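Local coordinates for putative ferritin-like diiron-carboxylate protein TM1526 (Thermotoga maritima, PDB 1VJX) that is of unknown function but, as a ferritin-like protein of the rubrerythrin family, probably binds metal ions and may act as an oxidoreductase, at residues E35-F40 and T47-A52; L94-K97 and K102-L105. All coordinates share one frame; numbering follows the deposited sequence.

Interaction 1: residues E35-F40 and T47-A52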
ATOM      1  N   GLU A  35     -10.104  -4.340   9.056  1.00 45.74           N
ATOM      2  CA  GLU A  35     -11.424  -4.925   8.783  1.00 46.22           C
ATOM      3  C   GLU A  35     -11.346  -6.435   8.476  1.00 45.95           C
ATOM      4  O   GLU A  35     -12.207  -7.193   8.912  1.00 45.85           O
ATOM      5  CB  GLU A  35     -12.130  -4.188   7.630  1.00 46.07           C
ATOM      6  CG  GLU A  35     -12.681  -2.806   8.022  1.00 48.85           C
ATOM      7  CD  GLU A  35     -13.166  -1.940   6.842  1.00 48.97           C
ATOM      8  OE1 GLU A  35     -12.380  -1.650   5.904  1.00 56.35           O
ATOM      9  OE2 GLU A  35     -14.338  -1.523   6.859  1.00 54.09           O
ATOM     10  N   LEU A  36     -10.325  -6.874   7.738  1.00 45.78           N
ATOM     11  CA  LEU A  36     -10.160  -8.302   7.460  1.00 45.65           C
ATOM     12  C   LEU A  36      -9.971  -9.094   8.745  1.00 45.84           C
ATOM     13  O   LEU A  36     -10.414 -10.260   8.845  1.00 45.55           O
ATOM     14  CB  LEU A  36      -8.957  -8.572   6.551  1.00 45.69           C
ATOM     15  CG  LEU A  36      -9.029  -8.317   5.045  1.00 45.16           C
ATOM     16  CD1 LEU A  36      -7.722  -8.806   4.444  1.00 47.05           C
ATOM     17  CD2 LEU A  36     -10.199  -9.020   4.386  1.00 44.38           C
ATOM     18  N   SER A  37      -9.307  -8.471   9.724  1.00 45.32           N
ATOM     19  CA  SER A  37      -9.011  -9.140  10.984  1.00 44.92           C
ATOM     20  C   SER A  37     -10.282  -9.494  11.757  1.00 45.06           C
ATOM     21  O   SER A  37     -10.250 -10.278  12.694  1.00 45.42           O
ATOM     22  CB  SER A  37      -8.094  -8.272  11.837  1.00 44.57           C
ATOM     23  OG  SER A  37      -8.818  -7.247  12.481  1.00 44.68           O
ATOM     24  N   GLU A  38     -11.401  -8.899  11.378  1.00 45.14           N
ATOM     25  CA  GLU A  38     -12.679  -9.221  11.992  1.00 45.52           C
ATOM     26  C   GLU A  38     -13.241 -10.507  11.452  1.00 44.20           C
ATOM     27  O   GLU A  38     -14.193 -10.983  11.992  1.00 44.40           O
ATOM     28  CB  GLU A  38     -13.703  -8.117  11.706  1.00 45.79           C
ATOM     29  CG  GLU A  38     -13.548  -6.835  12.507  1.00 47.10           C
ATOM     30  CD  GLU A  38     -14.189  -5.622  11.817  1.00 48.31           C
ATOM     31  OE1 GLU A  38     -14.668  -5.739  10.649  1.00 51.04           O
ATOM     32  OE2 GLU A  38     -14.166  -4.527  12.427  1.00 49.20           O
ATOM     33  N   HIS A  39     -12.677 -11.041  10.370  1.00 43.41           N
ATOM     34  CA  HIS A  39     -13.199 -12.231   9.711  1.00 42.85           C
ATOM     35  C   HIS A  39     -12.456 -13.516  10.112  1.00 42.30           C
ATOM     36  O   HIS A  39     -12.879 -14.612   9.744  1.00 39.83           O
ATOM     37  CB  HIS A  39     -13.148 -12.045   8.186  1.00 42.73           C
ATOM     38  CG  HIS A  39     -14.070 -10.970   7.687  1.00 44.44           C
ATOM     39  ND1 HIS A  39     -15.350 -11.227   7.232  1.00 43.71           N
ATOM     40  CD2 HIS A  39     -13.906  -9.629   7.612  1.00 45.51           C
ATOM     41  CE1 HIS A  39     -15.927 -10.090   6.893  1.00 45.64           C
ATOM     42  NE2 HIS A  39     -15.075  -9.104   7.116  1.00 47.22           N
ATOM     43  N   PHE A  40     -11.363 -13.343  10.872  1.00 42.55           N
ATOM     44  CA  PHE A  40     -10.344 -14.372  11.115  1.00 42.57           C
ATOM     45  C   PHE A  40      -9.858 -14.377  12.551  1.00 43.01           C
ATOM     46  O   PHE A  40     -10.241 -13.531  13.340  1.00 43.00           O
ATOM     47  CB  PHE A  40      -9.192 -14.216  10.128  1.00 42.37           C
ATOM     48  CG  PHE A  40      -9.620 -14.423   8.736  1.00 42.54           C
ATOM     49  CD1 PHE A  40      -9.950 -15.703   8.298  1.00 41.96           C
ATOM     50  CD2 PHE A  40      -9.815 -13.335   7.879  1.00 42.64           C
ATOM     51  CE1 PHE A  40     -10.414 -15.906   7.003  1.00 42.66           C
ATOM     52  CE2 PHE A  40     -10.268 -13.518   6.582  1.00 42.83           C
ATOM     53  CZ  PHE A  40     -10.560 -14.809   6.132  1.00 43.42           C
ATOM     54  N   THR A  47      -1.800 -11.223  12.427  1.00 45.28           N
ATOM     55  CA  THR A  47      -1.044 -10.850  11.246  1.00 46.34           C
ATOM     56  C   THR A  47      -1.701  -9.652  10.586  1.00 46.28           C
ATOM     57  O   THR A  47      -1.070  -8.627  10.380  1.00 46.73           O
ATOM     58  CB  THR A  47      -0.909 -12.062  10.269  1.00 46.11           C
ATOM     59  OG1 THR A  47       0.248 -12.826  10.634  1.00 47.69           O
ATOM     60  CG2 THR A  47      -0.583 -11.608   8.845  1.00 46.32           C
ATOM     61  N   PHE A  48      -2.975  -9.788  10.267  1.00 46.78           N
ATOM     62  CA  PHE A  48      -3.689  -8.735   9.585  1.00 47.29           C
ATOM     63  C   PHE A  48      -3.604  -7.436  10.379  1.00 47.30           C
ATOM     64  O   PHE A  48      -3.561  -6.375   9.810  1.00 46.97           O
ATOM     65  CB  PHE A  48      -5.156  -9.127   9.368  1.00 47.47           C
ATOM     66  CG  PHE A  48      -5.365 -10.111   8.270  1.00 47.98           C
ATOM     67  CD1 PHE A  48      -4.740  -9.956   7.044  1.00 49.55           C
ATOM     68  CD2 PHE A  48      -6.192 -11.194   8.449  1.00 49.35           C
ATOM     69  CE1 PHE A  48      -4.930 -10.886   6.025  1.00 49.68           C
ATOM     70  CE2 PHE A  48      -6.386 -12.115   7.425  1.00 49.25           C
ATOM     71  CZ  PHE A  48      -5.753 -11.947   6.213  1.00 47.57           C
ATOM     72  N   LEU A  49      -3.590  -7.525  11.700  1.00 47.98           N
ATOM     73  CA  LEU A  49      -3.536  -6.317  12.517  1.00 48.73           C
ATOM     74  C   LEU A  49      -2.144  -5.685  12.469  1.00 49.24           C
ATOM     75  O   LEU A  49      -2.023  -4.459  12.475  1.00 49.51           O
ATOM     76  CB  LEU A  49      -3.965  -6.589  13.961  1.00 48.16           C
ATOM     77  CG  LEU A  49      -5.463  -6.788  14.158  1.00 48.93           C
ATOM     78  CD1 LEU A  49      -5.768  -7.390  15.553  1.00 49.32           C
ATOM     79  CD2 LEU A  49      -6.249  -5.482  13.954  1.00 48.46           C
ATOM     80  N   GLU A  50      -1.106  -6.522  12.442  1.00 49.36           N
ATOM     81  CA  GLU A  50       0.259  -6.035  12.289  1.00 49.89           C
ATOM     82  C   GLU A  50       0.379  -5.307  10.968  1.00 49.24           C
ATOM     83  O   GLU A  50       0.883  -4.194  10.923  1.00 49.51           O
ATOM     84  CB  GLU A  50       1.284  -7.170  12.370  1.00 48.98           C
ATOM     85  CG  GLU A  50       1.797  -7.381  13.787  1.00 50.91           C
ATOM     86  CD  GLU A  50       2.258  -8.822  14.062  1.00 51.99           C
ATOM     87  OE1 GLU A  50       2.688  -9.505  13.084  1.00 54.83           O
ATOM     88  OE2 GLU A  50       2.196  -9.262  15.253  1.00 52.58           O
ATOM     89  N   LEU A  51      -0.099  -5.954   9.906  1.00 49.39           N
ATOM     90  CA  LEU A  51      -0.078  -5.386   8.567  1.00 49.14           C
ATOM     91  C   LEU A  51      -0.766  -4.031   8.561  1.00 48.99           C
ATOM     92  O   LEU A  51      -0.252  -3.102   7.972  1.00 49.30           O
ATOM     93  CB  LEU A  51      -0.702  -6.355   7.541  1.00 49.30           C
ATOM     94  CG  LEU A  51       0.050  -7.672   7.287  1.00 49.16           C
ATOM     95  CD1 LEU A  51      -0.613  -8.522   6.216  1.00 47.81           C
ATOM     96  CD2 LEU A  51       1.454  -7.397   6.869  1.00 51.89           C
ATOM     97  N   ALA A  52      -1.893  -3.922   9.267  1.00 49.17           N
ATOM     98  CA  ALA A  52      -2.642  -2.660   9.408  1.00 48.97           C
ATOM     99  C   ALA A  52      -1.840  -1.557  10.114  1.00 49.25           C
ATOM    100  O   ALA A  52      -1.825  -0.436   9.644  1.00 49.09           O
ATOM    101  CB  ALA A  52      -3.966  -2.895  10.125  1.00 48.55           C
TER
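One face of the F48 ring carries the CD1 methyl of L36, which lies 4.2 Å from the ring centroid of F48 and 24° off its normal, a CH-pi contact displaced toward the rim. F40 meets the same ring obliquely: the planes stand at 47°, and F40 CD2 comes within 3.7 Å of F48 CE2. At the base of the side chain, F48 CB lies 3.9 Å from S37 CB. Together these contacts join the end of helix 15-36 and the turn that follows it to the second turn of helix 43-68, neighbours in the ferritin-like four-helix bundle, just beside their connecting loop. The chain leaves the first helix through a type I turn closed by H39 N to L36 O (2.8 Å), and L36 and F40, at and just beyond this turn, both reach the F48 ring. A chi1 of 79° turns S37 OG back to the carbonyl of R34, its hydrogen-bond partner, while L49 CD2 packs 3.4 Å from S37 OG. Replacing F48 by an alanine would probably leave L36 CD1 and F40 without their shared partner and open a gap also bordered by L101 and M152 of the other two helices.

Interaction 2: residues L94-K97 and K102-L105; sequences LRRK and KEVL
E103 OE2 is held by two donors, NH2 of R96 and the backbone N of T100, three residues earlier in the chain. The R96 bond runs from NH2 to E103 OE2 at 3.1 Å and counts as a salt bridge, but as a hydrogen bond it is weak, since the N-H...O angle is only 124°. OE2 lies at the edge of the guanidinium, near its plane, whereas the carboxylate itself is turned 56° out of that plane. The pairing is therefore not a flat, bidentate one; E103 OE1 stays 3.6 Å from the same R96 NH2. The bond from T100 N to the E103 carboxylate is consistent with one half of a capping box, with T100 at the N-cap of helix 101-125 and E103 as the third residue of the helix. The torsion fits this role, because a chi1 of 67° sets CG of E103 between backbone N and carbonyl carbon, from where the extended remainder of the chain delivers OE2 to the helix start. A carboxylate here would probably be favoured by the positive end of the helix dipole as well as by the arginine. R96 links the 94-97 loop to the start of helix 101-125 through this weak bond, and its NH1 has a second, long and weak ion pair with D98.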
ATOM      1  N   LEU A  94     -16.737  -7.398   2.629  1.00 49.47           N
ATOM      2  CA  LEU A  94     -16.444  -7.278   4.056  1.00 49.22           C
ATOM      3  C   LEU A  94     -17.692  -7.265   4.933  1.00 48.08           C
ATOM      4  O   LEU A  94     -17.591  -7.315   6.155  1.00 48.51           O
ATOM      5  CB  LEU A  94     -15.613  -6.027   4.350  1.00 49.73           C
ATOM      6  CG  LEU A  94     -14.201  -5.950   3.749  1.00 51.71           C
ATOM      7  CD1 LEU A  94     -13.545  -4.697   4.251  1.00 54.04           C
ATOM      8  CD2 LEU A  94     -13.328  -7.124   4.079  1.00 53.46           C
ATOM      9  N   ARG A  95     -18.862  -7.205   4.313  1.00 46.77           N
ATOM     10  CA  ARG A  95     -20.125  -7.329   5.019  1.00 45.98           C
ATOM     11  C   ARG A  95     -20.426  -8.825   5.300  1.00 45.03           C
ATOM     12  O   ARG A  95     -21.157  -9.156   6.242  1.00 44.27           O
ATOM     13  CB  ARG A  95     -21.240  -6.709   4.162  1.00 45.84           C
ATOM     14  CG  ARG A  95     -22.128  -5.737   4.874  1.00 47.68           C
ATOM     15  CD  ARG A  95     -22.933  -4.840   3.931  1.00 48.43           C
ATOM     16  NE  ARG A  95     -22.153  -3.675   3.508  1.00 51.52           N
ATOM     17  CZ  ARG A  95     -22.539  -2.389   3.624  1.00 52.89           C
ATOM     18  NH1 ARG A  95     -23.745  -2.056   4.132  1.00 52.89           N
ATOM     19  NH2 ARG A  95     -21.702  -1.429   3.215  1.00 51.80           N
ATOM     20  N   ARG A  96     -19.867  -9.709   4.469  1.00 44.03           N
ATOM     21  CA  ARG A  96     -20.155 -11.143   4.513  1.00 43.88           C
ATOM     22  C   ARG A  96     -19.616 -11.785   5.774  1.00 42.26           C
ATOM     23  O   ARG A  96     -18.662 -11.305   6.350  1.00 41.65           O
ATOM     24  CB  ARG A  96     -19.621 -11.858   3.268  1.00 43.52           C
ATOM     25  CG  ARG A  96     -20.568 -11.759   2.073  1.00 44.71           C
ATOM     26  CD  ARG A  96     -19.914 -11.895   0.693  1.00 45.58           C
ATOM     27  NE  ARG A  96     -18.857 -12.914   0.617  1.00 47.30           N
ATOM     28  CZ  ARG A  96     -19.037 -14.211   0.389  1.00 48.24           C
ATOM     29  NH1 ARG A  96     -20.259 -14.728   0.218  1.00 51.61           N
ATOM     30  NH2 ARG A  96     -17.979 -15.009   0.346  1.00 47.74           N
ATOM     31  N   LYS A  97     -20.265 -12.859   6.213  1.00 41.47           N
ATOM     32  CA  LYS A  97     -19.932 -13.498   7.475  1.00 40.65           C
ATOM     33  C   LYS A  97     -19.254 -14.855   7.273  1.00 40.32           C
ATOM     34  O   LYS A  97     -18.934 -15.534   8.256  1.00 39.52           O
ATOM     35  CB  LYS A  97     -21.213 -13.639   8.317  1.00 40.84           C
ATOM     36  CG  LYS A  97     -21.818 -12.316   8.805  1.00 40.21           C
ATOM     37  CD  LYS A  97     -23.137 -12.564   9.508  1.00 40.37           C
ATOM     38  CE  LYS A  97     -23.846 -11.279   9.914  1.00 39.78           C
ATOM     39  NZ  LYS A  97     -25.309 -11.491  10.192  1.00 35.40           N
ATOM     40  N   LYS A 102      -8.672 -17.598   1.387  1.00 46.21           N
ATOM     41  CA  LYS A 102      -8.273 -17.581  -0.022  1.00 46.33           C
ATOM     42  C   LYS A 102      -8.767 -16.378  -0.801  1.00 45.78           C
ATOM     43  O   LYS A 102      -7.988 -15.716  -1.461  1.00 44.55           O
ATOM     44  CB  LYS A 102      -8.774 -18.855  -0.734  1.00 46.73           C
ATOM     45  CG  LYS A 102      -8.478 -18.926  -2.250  1.00 46.80           C
ATOM     46  CD  LYS A 102      -8.769 -20.332  -2.841  1.00 47.48           C
ATOM     47  CE  LYS A 102      -8.094 -20.572  -4.216  1.00 49.33           C
ATOM     48  NZ  LYS A 102      -8.267 -19.430  -5.209  1.00 51.69           N
ATOM     49  N   GLU A 103     -10.071 -16.135  -0.783  1.00 45.74           N
ATOM     50  CA  GLU A 103     -10.619 -15.068  -1.610  1.00 46.32           C
ATOM     51  C   GLU A 103     -10.121 -13.688  -1.164  1.00 45.85           C
ATOM     52  O   GLU A 103      -9.843 -12.823  -1.961  1.00 45.16           O
ATOM     53  CB  GLU A 103     -12.144 -15.146  -1.651  1.00 46.19           C
ATOM     54  CG  GLU A 103     -12.889 -14.873  -0.371  1.00 45.98           C
ATOM     55  CD  GLU A 103     -14.389 -15.067  -0.583  1.00 47.22           C
ATOM     56  OE1 GLU A 103     -14.939 -14.371  -1.505  1.00 46.98           O
ATOM     57  OE2 GLU A 103     -15.006 -15.904   0.146  1.00 44.85           O
ATOM     58  N   VAL A 104      -9.958 -13.556   0.133  1.00 46.56           N
ATOM     59  CA  VAL A 104      -9.477 -12.361   0.796  1.00 46.95           C
ATOM     60  C   VAL A 104      -7.991 -12.100   0.465  1.00 47.17           C
ATOM     61  O   VAL A 104      -7.586 -10.977   0.113  1.00 46.77           O
ATOM     62  CB  VAL A 104      -9.745 -12.572   2.335  1.00 47.49           C
ATOM     63  CG1 VAL A 104      -8.616 -12.096   3.232  1.00 48.29           C
ATOM     64  CG2 VAL A 104     -11.126 -12.002   2.739  1.00 47.87           C
ATOM     65  N   LEU A 105      -7.185 -13.139   0.594  1.00 46.98           N
ATOM     66  CA  LEU A 105      -5.786 -13.074   0.233  1.00 47.24           C
ATOM     67  C   LEU A 105      -5.575 -12.788  -1.257  1.00 48.25           C
ATOM     68  O   LEU A 105      -4.681 -12.020  -1.637  1.00 49.67           O
ATOM     69  CB  LEU A 105      -5.078 -14.366   0.644  1.00 47.09           C
ATOM     70  CG  LEU A 105      -4.757 -14.515   2.131  1.00 45.79           C
ATOM     71  CD1 LEU A 105      -3.969 -15.684   2.342  1.00 45.26           C
ATOM     72  CD2 LEU A 105      -4.000 -13.307   2.675  1.00 48.36           C
TER

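Interaction 1 is a largely buried apolar contact between the end of helix 15-36 with its following turn and helix 43-68, whereas interaction 2 is a surface ion pair between a loop and the start of helix 101-125. The buried areas, 237 against 79 Å², show how much more extensive the apolar contact is. Both sit at the same end of the bundle, their centres about 11 Å apart, and they meet directly. L36 CD2 of interaction 1 packs 3.5 Å from V104 CG2 of interaction 2, extending the apolar core to helix 101-125. A second link is the approach of H39 NE2 to L94 O (3.2 Å), at best a weak polar contact, between the turn after the first helix and the loop that carries R96.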